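Local coordinates for protein putative citrate lyase, alfa subunit (Streptococcus mutans, PDB 2HJ0) that is a putative citrate lyase alpha subunit of the CitF family, an alpha/beta protein whose chain is built around two mixed, largely parallel sheets, at residues I67-H71 and I97-S101; I102-E107 and R127-G131; N120-L126 and N141-R146; I145-G150 and S397-D402; G149-R153 and E498-G502. All coordinates share one frame; numbering follows the deposited sequence.

Contact 1: I67-H71 and I97-S101; sequences ISFHH and IAPSS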
# COMPACT_ATOMS: atom_id res chain seq x y z
N ILE A 67 -3.38 -18.61 11.57
CA ILE A 67 -2.91 -17.34 12.07
C ILE A 67 -1.47 -17.13 11.61
O ILE A 67 -0.77 -18.09 11.29
CB ILE A 67 -2.98 -17.30 13.62
CG1 ILE A 67 -2.03 -18.34 14.22
CG2 ILE A 67 -4.40 -17.58 14.08
CD1 ILE A 67 -2.03 -18.34 15.74
N SER A 68 -1.03 -15.88 11.57
CA SER A 68 0.33 -15.56 11.14
C SER A 68 1.05 -14.59 12.08
O SER A 68 0.43 -13.94 12.93
CB SER A 68 0.31 -14.96 9.74
OG SER A 68 -0.58 -13.86 9.66
N PHE A 69 2.37 -14.51 11.89
CA PHE A 69 3.26 -13.64 12.68
C PHE A 69 4.46 -13.32 11.81
O PHE A 69 4.70 -14.01 10.82
CB PHE A 69 3.78 -14.35 13.94
CG PHE A 69 2.73 -15.01 14.76
CD1 PHE A 69 2.30 -16.30 14.46
CD2 PHE A 69 2.16 -14.36 15.84
CE1 PHE A 69 1.32 -16.93 15.23
CE2 PHE A 69 1.19 -14.97 16.62
CZ PHE A 69 0.77 -16.26 16.31
N HIS A 70 5.23 -12.29 12.17
CA HIS A 70 6.42 -11.97 11.39
C HIS A 70 7.65 -12.17 12.27
O HIS A 70 7.52 -12.30 13.49
CB HIS A 70 6.37 -10.55 10.86
CG HIS A 70 6.54 -9.50 11.91
ND1 HIS A 70 5.49 -8.72 12.35
CD2 HIS A 70 7.62 -9.15 12.64
CE1 HIS A 70 5.92 -7.94 13.32
NE2 HIS A 70 7.21 -8.17 13.51
N HIS A 71 8.83 -12.22 11.67
CA HIS A 71 10.06 -12.43 12.45
C HIS A 71 11.05 -11.26 12.43
O HIS A 71 12.28 -11.47 12.56
CB HIS A 71 10.78 -13.70 11.97
CG HIS A 71 11.32 -13.60 10.58
ND1 HIS A 71 10.51 -13.55 9.47
CD2 HIS A 71 12.59 -13.52 10.13
CE1 HIS A 71 11.26 -13.43 8.39
NE2 HIS A 71 12.52 -13.40 8.76
N ILE A 97 -0.35 -22.54 11.95
CA ILE A 97 0.58 -21.44 12.11
C ILE A 97 1.27 -21.04 10.78
O ILE A 97 1.73 -21.90 10.01
CB ILE A 97 1.62 -21.86 13.21
CG1 ILE A 97 2.18 -20.66 13.95
CG2 ILE A 97 2.81 -22.59 12.57
CD1 ILE A 97 3.26 -21.08 14.93
N ALA A 98 1.32 -19.75 10.50
CA ALA A 98 1.95 -19.27 9.28
C ALA A 98 2.90 -18.09 9.51
O ALA A 98 2.72 -17.00 8.96
CB ALA A 98 0.88 -18.90 8.25
N PRO A 99 3.92 -18.29 10.36
CA PRO A 99 4.90 -17.22 10.65
C PRO A 99 5.86 -17.03 9.47
O PRO A 99 6.20 -17.99 8.79
CB PRO A 99 5.62 -17.75 11.89
CG PRO A 99 5.63 -19.23 11.65
CD PRO A 99 4.23 -19.50 11.15
N SER A 100 6.27 -15.79 9.22
CA SER A 100 7.22 -15.52 8.14
C SER A 100 8.49 -16.34 8.37
O SER A 100 9.16 -16.72 7.41
CB SER A 100 7.53 -14.03 8.06
OG SER A 100 8.01 -13.53 9.28
N SER A 101 8.83 -16.62 9.63
CA SER A 101 9.98 -17.46 9.95
C SER A 101 10.01 -17.75 11.44
O SER A 101 9.40 -17.03 12.21
CB SER A 101 11.30 -16.83 9.49
OG SER A 101 12.33 -17.82 9.38
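Ile67-Phe69 and Ile97-Pro99 run as neighbouring parallel strands, their axes 4.4 Å apart at closest and 23° from parallel, in a register from Ile67 beside Ile97 to His71 beside Ser101. Two backbone bonds join them: Ala98 N gives to Ile67 O at 2.8 Å and, beyond the proline, Ser100 N gives to Phe69 O at 2.9 Å. Ile67, Phe69, Ile97 and Pro99 share one face of the sheet, where helix 79-89 packs on Ile67 and Phe69 through Leu84, Val83 and Met80. The rim of the Phe69 ring meets the Ile97 branch almost at a right angle, CE1 to CG1 4.0 Å, with Pro99 CB also near the ring plane. Past the strands, His71 CG stands between its backbone N and carbonyl carbon (chi1 67°), which swings the imidazole onto the two serines. Ser101 CB lies over the centre of one ring face, a CH-pi contact of 3.4 Å to the centroid, while Ser100 OG pairs with ND1 at the edge in a nearly straight hydrogen bond of doubtfully short length. The strands belong to the beta-alpha-beta unit 66-69, 79-89, 95-99, consistent with a Rossmann-like sheet, and citric acid is bound beside His71 at their C-terminal ends.

Contact 2: I102-E107 and R127-G131; sequences IANVHE and RDKVG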
# COMPACT_ATOMS: atom_id res chain seq x y z
N ILE A 102 10.72 -18.80 11.85
CA ILE A 102 10.77 -19.20 13.26
C ILE A 102 12.18 -19.15 13.85
O ILE A 102 13.12 -19.70 13.29
CB ILE A 102 10.17 -20.64 13.41
CG1 ILE A 102 8.66 -20.61 13.12
CG2 ILE A 102 10.38 -21.17 14.81
CD1 ILE A 102 8.03 -21.96 12.97
N ALA A 103 12.32 -18.50 15.00
CA ALA A 103 13.63 -18.40 15.65
C ALA A 103 13.74 -19.36 16.85
O ALA A 103 12.78 -20.06 17.16
CB ALA A 103 13.89 -16.95 16.11
N ASN A 104 14.90 -19.39 17.52
CA ASN A 104 15.12 -20.27 18.67
C ASN A 104 14.32 -19.85 19.91
O ASN A 104 13.93 -20.68 20.73
CB ASN A 104 16.59 -20.34 19.06
CG ASN A 104 17.45 -21.05 18.02
OD1 ASN A 104 17.18 -22.17 17.59
ND2 ASN A 104 18.52 -20.38 17.62
N VAL A 105 14.09 -18.55 20.06
CA VAL A 105 13.36 -18.07 21.22
C VAL A 105 11.94 -18.59 21.16
O VAL A 105 11.19 -18.51 22.14
CB VAL A 105 13.35 -16.53 21.26
CG1 VAL A 105 12.53 -15.99 20.08
CG2 VAL A 105 12.78 -16.05 22.58
N HIS A 106 11.56 -19.12 20.00
CA HIS A 106 10.23 -19.67 19.80
C HIS A 106 10.12 -21.11 20.30
O HIS A 106 9.24 -21.84 19.89
CB HIS A 106 9.86 -19.60 18.31
CG HIS A 106 9.63 -18.20 17.81
ND1 HIS A 106 10.04 -17.79 16.56
CD2 HIS A 106 9.03 -17.14 18.39
CE1 HIS A 106 9.70 -16.52 16.39
NE2 HIS A 106 9.09 -16.10 17.49
N GLU A 107 11.02 -21.50 21.21
CA GLU A 107 11.01 -22.86 21.75
C GLU A 107 9.66 -23.30 22.31
O GLU A 107 9.25 -24.45 22.12
CB GLU A 107 12.07 -22.99 22.84
CG GLU A 107 12.40 -24.42 23.23
CD GLU A 107 13.17 -24.49 24.54
OE1 GLU A 107 12.56 -24.16 25.60
OE2 GLU A 107 14.37 -24.86 24.53
N ARG A 127 15.06 -23.01 12.56
CA ARG A 127 16.28 -22.85 13.36
C ARG A 127 16.56 -24.07 14.22
O ARG A 127 15.87 -25.09 14.11
CB ARG A 127 16.23 -21.60 14.25
CG ARG A 127 16.21 -20.26 13.50
CD ARG A 127 17.34 -20.13 12.47
NE ARG A 127 17.17 -18.96 11.59
CZ ARG A 127 17.87 -18.75 10.47
NH1 ARG A 127 17.65 -17.67 9.73
NH2 ARG A 127 18.79 -19.63 10.08
N ASP A 128 17.57 -23.95 15.08
CA ASP A 128 18.02 -25.02 15.97
C ASP A 128 16.97 -25.80 16.76
O ASP A 128 16.68 -26.96 16.45
CB ASP A 128 19.07 -24.45 16.93
CG ASP A 128 20.22 -23.75 16.21
OD1 ASP A 128 20.88 -24.39 15.35
OD2 ASP A 128 20.48 -22.56 16.51
N LYS A 129 16.43 -25.17 17.80
CA LYS A 129 15.44 -25.80 18.68
C LYS A 129 14.16 -26.32 18.02
O LYS A 129 13.90 -27.53 18.04
CB LYS A 129 15.08 -24.84 19.81
CG LYS A 129 16.30 -24.25 20.49
CD LYS A 129 16.01 -23.78 21.91
CE LYS A 129 17.29 -23.30 22.58
NZ LYS A 129 18.39 -24.31 22.44
N VAL A 130 13.35 -25.44 17.45
CA VAL A 130 12.11 -25.88 16.82
C VAL A 130 12.41 -26.89 15.71
O VAL A 130 11.73 -27.91 15.59
CB VAL A 130 11.31 -24.70 16.22
CG1 VAL A 130 10.06 -25.22 15.51
CG2 VAL A 130 10.93 -23.72 17.31
N GLY A 131 13.43 -26.60 14.91
CA GLY A 131 13.80 -27.50 13.83
C GLY A 131 14.20 -28.87 14.32
O GLY A 131 13.89 -29.88 13.68
O HOH W 1 14.71 -18.09 11.70
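The irregular loop Ile102-Glu107 passes the N-terminal part of helix 127-135, with CA atoms nearest at Asn104 and Lys129 (5.5 Å) and at Ala103 and Arg127. Asn104 makes the central polar contact with both ends of its amide. Asn104 OD1 accepts from Lys129 N at 3.1 Å, a fairly straight bond of 158°, while Asn104 ND2 donates to Asp128 OD2, also at 3.1 Å, on the anti side but tilted out of the carboxylate plane, although the two planes are nearly parallel (8°). Deeper in, Ile102 CG2 presses on Val130 CG2 at 3.6 Å, the two branches crossing nearly at right angles. Arg127 bends at CG (chi2 -51°), bringing its aliphatic part against the Ile102 carbonyl and leading the guanidinium away; a water bridges the two, donating to Ile102 O at 2.8 Å and accepting from Arg127 NE. At the exposed edge the Glu107 carboxylate crosses the Lys129 chain, OE2 to CD 3.3 Å, but stays short of a salt bridge with NZ. Outside the contact, Glu75 accepts from Asn104 N and Val105 N. The amide thus ties the loop to the helix's N-terminal part through a backbone N-H and a carboxylate, while Ile102 and Val130 bury the apolar side.

Contact 3: N120-L126 and N141-R146; sequences NITSSGL and NPVIIR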
# COMPACT_ATOMS: atom_id res chain seq x y z
N ASN A 120 -0.22 -27.49 12.14
CA ASN A 120 0.39 -27.22 10.84
C ASN A 120 1.25 -25.97 10.93
O ASN A 120 0.87 -24.97 11.55
CB ASN A 120 -0.68 -27.02 9.75
CG ASN A 120 -1.36 -28.30 9.37
OD1 ASN A 120 -2.05 -28.91 10.18
ND2 ASN A 120 -1.18 -28.73 8.13
N ILE A 121 2.41 -26.02 10.29
CA ILE A 121 3.36 -24.91 10.32
C ILE A 121 3.90 -24.62 8.92
O ILE A 121 4.16 -25.54 8.15
CB ILE A 121 4.57 -25.26 11.21
CG1 ILE A 121 4.10 -25.68 12.61
CG2 ILE A 121 5.52 -24.08 11.28
CD1 ILE A 121 5.23 -26.17 13.53
N THR A 122 4.06 -23.34 8.60
CA THR A 122 4.65 -22.95 7.32
C THR A 122 5.53 -21.72 7.56
O THR A 122 5.13 -20.79 8.27
CB THR A 122 3.60 -22.64 6.23
OG1 THR A 122 4.27 -22.30 5.01
CG2 THR A 122 2.67 -21.49 6.64
N SER A 123 6.74 -21.73 7.01
CA SER A 123 7.65 -20.59 7.14
C SER A 123 8.95 -20.77 6.39
O SER A 123 9.13 -21.72 5.62
CB SER A 123 7.94 -20.28 8.61
OG SER A 123 8.85 -21.19 9.18
N SER A 124 9.86 -19.82 6.60
CA SER A 124 11.15 -19.84 5.95
C SER A 124 12.06 -20.84 6.65
O SER A 124 12.68 -21.69 6.01
CB SER A 124 11.77 -18.44 5.98
OG SER A 124 13.12 -18.45 5.54
N GLY A 125 12.11 -20.75 7.97
CA GLY A 125 12.96 -21.66 8.71
C GLY A 125 12.44 -22.03 10.08
O GLY A 125 11.41 -21.53 10.52
N LEU A 126 13.15 -22.90 10.76
CA LEU A 126 12.71 -23.31 12.08
C LEU A 126 13.84 -23.13 13.08
O LEU A 126 13.61 -23.07 14.28
CB LEU A 126 12.24 -24.77 12.03
CG LEU A 126 11.19 -25.10 10.97
CD1 LEU A 126 11.03 -26.60 10.87
CD2 LEU A 126 9.87 -24.43 11.31
N ASN A 141 1.65 -33.74 10.93
CA ASN A 141 1.68 -33.19 9.58
C ASN A 141 3.07 -32.63 9.26
O ASN A 141 3.83 -32.27 10.16
CB ASN A 141 0.63 -32.09 9.46
CG ASN A 141 -0.74 -32.62 9.13
OD1 ASN A 141 -1.75 -31.93 9.29
ND2 ASN A 141 -0.78 -33.86 8.65
N PRO A 142 3.42 -32.57 7.96
CA PRO A 142 4.73 -32.05 7.56
C PRO A 142 4.76 -30.52 7.58
O PRO A 142 3.79 -29.86 7.21
CB PRO A 142 4.90 -32.57 6.12
CG PRO A 142 3.94 -33.71 6.02
CD PRO A 142 2.75 -33.23 6.83
N VAL A 143 5.88 -29.96 8.02
CA VAL A 143 6.02 -28.51 8.04
C VAL A 143 6.18 -28.09 6.58
O VAL A 143 6.94 -28.71 5.85
CB VAL A 143 7.28 -28.08 8.81
CG1 VAL A 143 7.48 -26.57 8.68
CG2 VAL A 143 7.17 -28.48 10.27
N ILE A 144 5.45 -27.07 6.15
CA ILE A 144 5.57 -26.61 4.76
C ILE A 144 6.57 -25.45 4.68
O ILE A 144 6.32 -24.36 5.19
CB ILE A 144 4.23 -26.09 4.19
CG1 ILE A 144 3.19 -27.21 4.19
CG2 ILE A 144 4.44 -25.56 2.77
CD1 ILE A 144 3.56 -28.39 3.33
N ILE A 145 7.71 -25.67 4.06
CA ILE A 145 8.67 -24.59 3.97
C ILE A 145 8.56 -23.89 2.64
O ILE A 145 8.51 -24.52 1.59
CB ILE A 145 10.09 -25.09 4.17
CG1 ILE A 145 10.33 -25.33 5.65
CG2 ILE A 145 11.08 -24.07 3.64
CD1 ILE A 145 11.52 -26.14 5.90
N ARG A 146 8.50 -22.57 2.70
CA ARG A 146 8.40 -21.75 1.50
C ARG A 146 9.44 -20.63 1.58
O ARG A 146 9.79 -20.20 2.68
CB ARG A 146 7.02 -21.12 1.41
CG ARG A 146 5.84 -22.07 1.42
CD ARG A 146 4.59 -21.29 1.01
NE ARG A 146 3.52 -22.17 0.55
CZ ARG A 146 2.64 -22.76 1.36
NH1 ARG A 146 1.72 -23.55 0.84
NH2 ARG A 146 2.66 -22.54 2.66
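Thr122 overlaps the backbone of the adjoining strand at Ile144: with its hydroxyl anti to the backbone N (chi1 -178°), OG1 donates to Ile144 O at 2.9 Å. Ile144 O also takes Ser123 N at 3.2 Å, so two donors grip one acceptor. Thr122 OG1 in turn accepts a weak, bent bond of 122° from Arg146 NH2, also at 2.9 Å, and lies at the edge of the guanidinium near its plane. The Arg146 chain runs extended from CG to NE, and the final turn of its planar group lays one face over Ile144 CG2, offset toward the rim; its stronger partner is Glu498, in a salt bridge through NE. The strands beneath are parallel, their axes 15° apart, and the ladder is completed by Ile144 N to Ile121 O at 2.8 Å and Arg146 N to Ser123 O at 3.1 Å. On the buried side, Val143 CG1 lies 4.1 Å from Ile121 CB, and Leu126 returns from the loop after its strand to meet that methyl tip to tip, CD2 to CG1 4.1 Å. Ser124, where this loop begins, sends OG to Gly398 N and lies close to bound citric acid. Helix 127-135 makes the beta-alpha-beta crossover from strand 118-123 to strand 143-145. Beyond them the sheet continues with strand 95-99 next to 118-123 and strand 493-498 next to 143-145, while Arg146 packs on Arg153 and Ala154 of helix 148-157.

Contact 4: I145-G150 and S397-D402; sequences IRSHGG and SGGHCD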
# COMPACT_ATOMS: atom_id res chain seq x y z
N ILE A 145 7.71 -25.67 4.06
CA ILE A 145 8.67 -24.59 3.97
C ILE A 145 8.56 -23.89 2.64
O ILE A 145 8.51 -24.52 1.59
CB ILE A 145 10.09 -25.09 4.17
CG1 ILE A 145 10.33 -25.33 5.65
CG2 ILE A 145 11.08 -24.07 3.64
CD1 ILE A 145 11.52 -26.14 5.90
N ARG A 146 8.50 -22.57 2.70
CA ARG A 146 8.40 -21.75 1.50
C ARG A 146 9.44 -20.63 1.58
O ARG A 146 9.79 -20.20 2.68
CB ARG A 146 7.02 -21.12 1.41
CG ARG A 146 5.84 -22.07 1.42
CD ARG A 146 4.59 -21.29 1.01
NE ARG A 146 3.52 -22.17 0.55
CZ ARG A 146 2.64 -22.76 1.36
NH1 ARG A 146 1.72 -23.55 0.84
NH2 ARG A 146 2.66 -22.54 2.66
N SER A 147 9.92 -20.15 0.44
CA SER A 147 10.88 -19.06 0.39
C SER A 147 10.10 -17.78 0.71
O SER A 147 8.86 -17.79 0.72
CB SER A 147 11.50 -18.95 -1.01
OG SER A 147 10.53 -18.55 -1.98
N HIS A 148 10.80 -16.68 0.99
CA HIS A 148 10.07 -15.43 1.27
C HIS A 148 9.13 -15.12 0.11
O HIS A 148 8.00 -14.68 0.34
CB HIS A 148 11.03 -14.26 1.51
CG HIS A 148 11.87 -14.40 2.74
ND1 HIS A 148 11.37 -14.93 3.91
CD2 HIS A 148 13.16 -14.08 2.99
CE1 HIS A 148 12.32 -14.93 4.83
NE2 HIS A 148 13.42 -14.42 4.29
N GLY A 149 9.59 -15.34 -1.12
CA GLY A 149 8.74 -15.10 -2.26
C GLY A 149 7.60 -16.11 -2.33
O GLY A 149 6.46 -15.77 -2.63
N GLY A 150 7.91 -17.38 -2.04
CA GLY A 150 6.89 -18.41 -2.06
C GLY A 150 5.74 -18.12 -1.11
O GLY A 150 4.57 -18.36 -1.43
N SER A 397 15.01 -21.32 4.28
CA SER A 397 14.96 -21.09 2.85
C SER A 397 15.22 -19.60 2.52
O SER A 397 15.92 -19.28 1.56
CB SER A 397 13.59 -21.51 2.31
OG SER A 397 13.55 -21.41 0.90
N GLY A 398 14.66 -18.71 3.33
CA GLY A 398 14.85 -17.29 3.09
C GLY A 398 14.56 -16.91 1.66
O GLY A 398 13.60 -17.39 1.05
N GLY A 399 15.39 -16.03 1.10
CA GLY A 399 15.18 -15.60 -0.27
C GLY A 399 16.22 -16.23 -1.19
O GLY A 399 16.36 -15.84 -2.35
N HIS A 400 16.94 -17.20 -0.66
CA HIS A 400 17.99 -17.89 -1.39
C HIS A 400 17.58 -18.33 -2.80
O HIS A 400 18.07 -17.79 -3.79
CB HIS A 400 18.47 -19.07 -0.57
CG HIS A 400 19.85 -19.52 -0.92
ND1 HIS A 400 20.14 -20.21 -2.08
CD2 HIS A 400 21.01 -19.42 -0.23
CE1 HIS A 400 21.43 -20.52 -2.09
NE2 HIS A 400 21.98 -20.06 -0.98
N CYS A 401 16.68 -19.30 -2.92
CA CYS A 401 16.29 -19.73 -4.25
C CYS A 401 15.59 -18.59 -5.01
O CYS A 401 15.53 -18.62 -6.23
CB CYS A 401 15.36 -20.95 -4.19
SG CYS A 401 13.64 -20.62 -3.74
N ASP A 402 15.08 -17.60 -4.28
CA ASP A 402 14.40 -16.46 -4.90
C ASP A 402 15.34 -15.58 -5.71
O ASP A 402 15.18 -15.44 -6.92
CB ASP A 402 13.76 -15.55 -3.84
CG ASP A 402 12.49 -16.11 -3.28
OD1 ASP A 402 11.67 -16.66 -4.06
OD2 ASP A 402 12.29 -15.97 -2.05
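Ser147 and Asp402 meet at the N-terminal end of helix 148-157, where Ser147 is the N-cap. A chi1 of 67° turns the hydroxyl back over the main chain, where Ser147 OG accepts from Gly150 N at 2.9 Å and donates across the contact to Asp402 OD1 at 3.0 Å. The other carboxylate oxygen takes the helix directly: Gly149 N reaches Asp402 OD2 at 2.9 Å. Both donors approach on the syn sides, about 30° out of the carboxylate plane, so the aspartate holds cap and first turn together; a salt bridge from Arg500 NE to Asp402 OD1 adds a third partner. Asp402 itself lies in the first turn of helix 400-406, which starts at the last residue of a type II' turn from Ser397 to His400, with Gly399 as its N-cap, and leads into strand 409-413 of the second sheet, whereas helix 148-157 follows strand 143-145 of the first. Gly398, with positive phi, is the second residue of this turn. Gly398 O accepts from His148 N at 2.9 Å, and Gly398 CA lies over one face of the His148 ring, 3.7 Å from the centroid, in a CH-pi contact. Tyr192 and bound citric acid also adjoin that imidazole. Ile145 CG2 touches Ser397 CB at 3.8 Å, and Cys401 SG rests 3.8 Å from Ser147 CB.

Contact 5: G149-R153 and E498-G502; sequences GGRAR and EYRDG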
# COMPACT_ATOMS: atom_id res chain seq x y z
N GLY A 149 9.59 -15.34 -1.12
CA GLY A 149 8.74 -15.10 -2.26
C GLY A 149 7.60 -16.11 -2.33
O GLY A 149 6.46 -15.77 -2.63
N GLY A 150 7.91 -17.38 -2.04
CA GLY A 150 6.89 -18.41 -2.06
C GLY A 150 5.74 -18.12 -1.11
O GLY A 150 4.57 -18.36 -1.43
N ARG A 151 6.07 -17.62 0.07
CA ARG A 151 5.06 -17.29 1.06
C ARG A 151 4.20 -16.15 0.52
O ARG A 151 2.97 -16.17 0.63
CB ARG A 151 5.73 -16.86 2.37
CG ARG A 151 4.75 -16.43 3.45
CD ARG A 151 5.49 -16.03 4.70
NE ARG A 151 4.60 -15.93 5.84
CZ ARG A 151 3.80 -14.91 6.09
NH1 ARG A 151 3.77 -13.86 5.27
NH2 ARG A 151 3.02 -14.93 7.16
N ALA A 152 4.86 -15.15 -0.05
CA ALA A 152 4.13 -14.04 -0.61
C ALA A 152 3.27 -14.56 -1.77
O ALA A 152 2.12 -14.18 -1.89
CB ALA A 152 5.10 -12.96 -1.08
N ARG A 153 3.83 -15.44 -2.60
CA ARG A 153 3.07 -15.99 -3.72
C ARG A 153 1.84 -16.74 -3.21
O ARG A 153 0.73 -16.50 -3.67
CB ARG A 153 3.91 -16.94 -4.56
CG ARG A 153 3.16 -17.51 -5.77
CD ARG A 153 3.40 -19.01 -5.94
NE ARG A 153 2.76 -19.79 -4.88
CZ ARG A 153 3.41 -20.66 -4.10
NH1 ARG A 153 4.71 -20.84 -4.25
NH2 ARG A 153 2.75 -21.34 -3.16
N GLU A 498 8.59 -26.49 -0.55
CA GLU A 498 7.89 -25.97 -1.71
C GLU A 498 8.76 -24.91 -2.39
O GLU A 498 9.20 -23.96 -1.75
CB GLU A 498 6.56 -25.33 -1.31
CG GLU A 498 5.88 -24.63 -2.49
CD GLU A 498 4.83 -23.61 -2.06
OE1 GLU A 498 3.67 -24.01 -1.81
OE2 GLU A 498 5.17 -22.42 -1.97
N TYR A 499 9.02 -25.09 -3.68
CA TYR A 499 9.81 -24.14 -4.46
C TYR A 499 9.01 -22.85 -4.63
O TYR A 499 7.77 -22.86 -4.55
CB TYR A 499 10.10 -24.72 -5.85
CG TYR A 499 11.10 -23.91 -6.65
CD1 TYR A 499 12.41 -23.76 -6.21
CD2 TYR A 499 10.74 -23.31 -7.87
CE1 TYR A 499 13.34 -23.04 -6.95
CE2 TYR A 499 11.67 -22.58 -8.61
CZ TYR A 499 12.97 -22.46 -8.14
OH TYR A 499 13.91 -21.74 -8.84
N ARG A 500 9.71 -21.76 -4.89
CA ARG A 500 9.06 -20.47 -5.06
C ARG A 500 7.83 -20.49 -5.97
O ARG A 500 6.87 -19.75 -5.74
CB ARG A 500 10.07 -19.42 -5.57
CG ARG A 500 10.62 -19.69 -6.96
CD ARG A 500 11.53 -18.55 -7.44
NE ARG A 500 11.00 -17.25 -6.96
CZ ARG A 500 11.19 -16.09 -7.57
NH1 ARG A 500 11.90 -16.03 -8.70
NH2 ARG A 500 10.65 -14.99 -7.06
N ASP A 501 7.84 -21.34 -6.99
CA ASP A 501 6.71 -21.40 -7.92
C ASP A 501 5.51 -22.19 -7.41
O ASP A 501 4.46 -22.23 -8.05
CB ASP A 501 7.15 -21.95 -9.28
CG ASP A 501 7.65 -23.37 -9.20
OD1 ASP A 501 7.67 -23.93 -8.08
OD2 ASP A 501 8.03 -23.92 -10.27
N GLY A 502 5.66 -22.82 -6.24
CA GLY A 502 4.55 -23.56 -5.67
C GLY A 502 4.57 -25.08 -5.76
O GLY A 502 3.72 -25.75 -5.19
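Arg153 of helix 148-157 reaches into the beta hairpin formed by strands 493-498 and 504-511, whose type I turn runs from Tyr499 to Gly502. The tight part is the guanidinium group. Bends at chi2 and chi3 (69°) curl the chain so that NH1 and NH2 face Glu498 end-on, the two side chains coming from opposite directions. Glu498 OE2 accepts from Arg153 NH1 at 2.8 Å and Arg153 NH2 at 2.9 Å, while Glu498 OE1 takes Arg153 NH2 at 3.1 Å. The donors stand above the carboxylate, with the two flat groups 55° apart, so the salt bridge is tilted, not coplanar. Arg153 NH1 gives a further bond to Arg500 O at 2.8 Å, in the guanidinium plane but above that of the carbonyl. Gly150 O lies over one guanidinium face and Gly502 CA over the opposite one, which sandwiches the buried charge. Glu498 OE1 is also met by Arg146 NE, so the carboxylate serves two arginines. Elsewhere the contact is looser: Gly150 CA comes only to 3.9 Å from Arg500 O, and the Arg500 side chain turns to Asp402 instead. Toward the partly exposed end of the turn, Asp501 points away from the helix and bonds through OD1 to Ser503 OG. There Arg153 NH1 and Gly502 N, both donors, sit 3.0 Å apart without bonding, Gly502 N going to Tyr499 O at 2.7 Å.

From the N terminus, contact 1 closes first, joining strands 66-69 and 95-99 across helix 79-89. Contacts 2 and 3 follow and cross: the loop 102-107 reaches helix 127-135, the connection that contact 3 closes between strands 118-123 and 143-145. Strand 118-123 pairs with 95-99, so contacts 1 and 3 share one sheet. Contact 4 begins where contact 3 ends, sharing Ile145 and Arg146, and spans about 250 residues to helix 400-406. Contact 5 starts from the same stretch as contact 4 and reaches further, to the hairpin of strands 493-498 and 504-511, at the edge of the sheet that holds contacts 1 and 3. Bound citric acid lies beside residues of contacts 1 to 4.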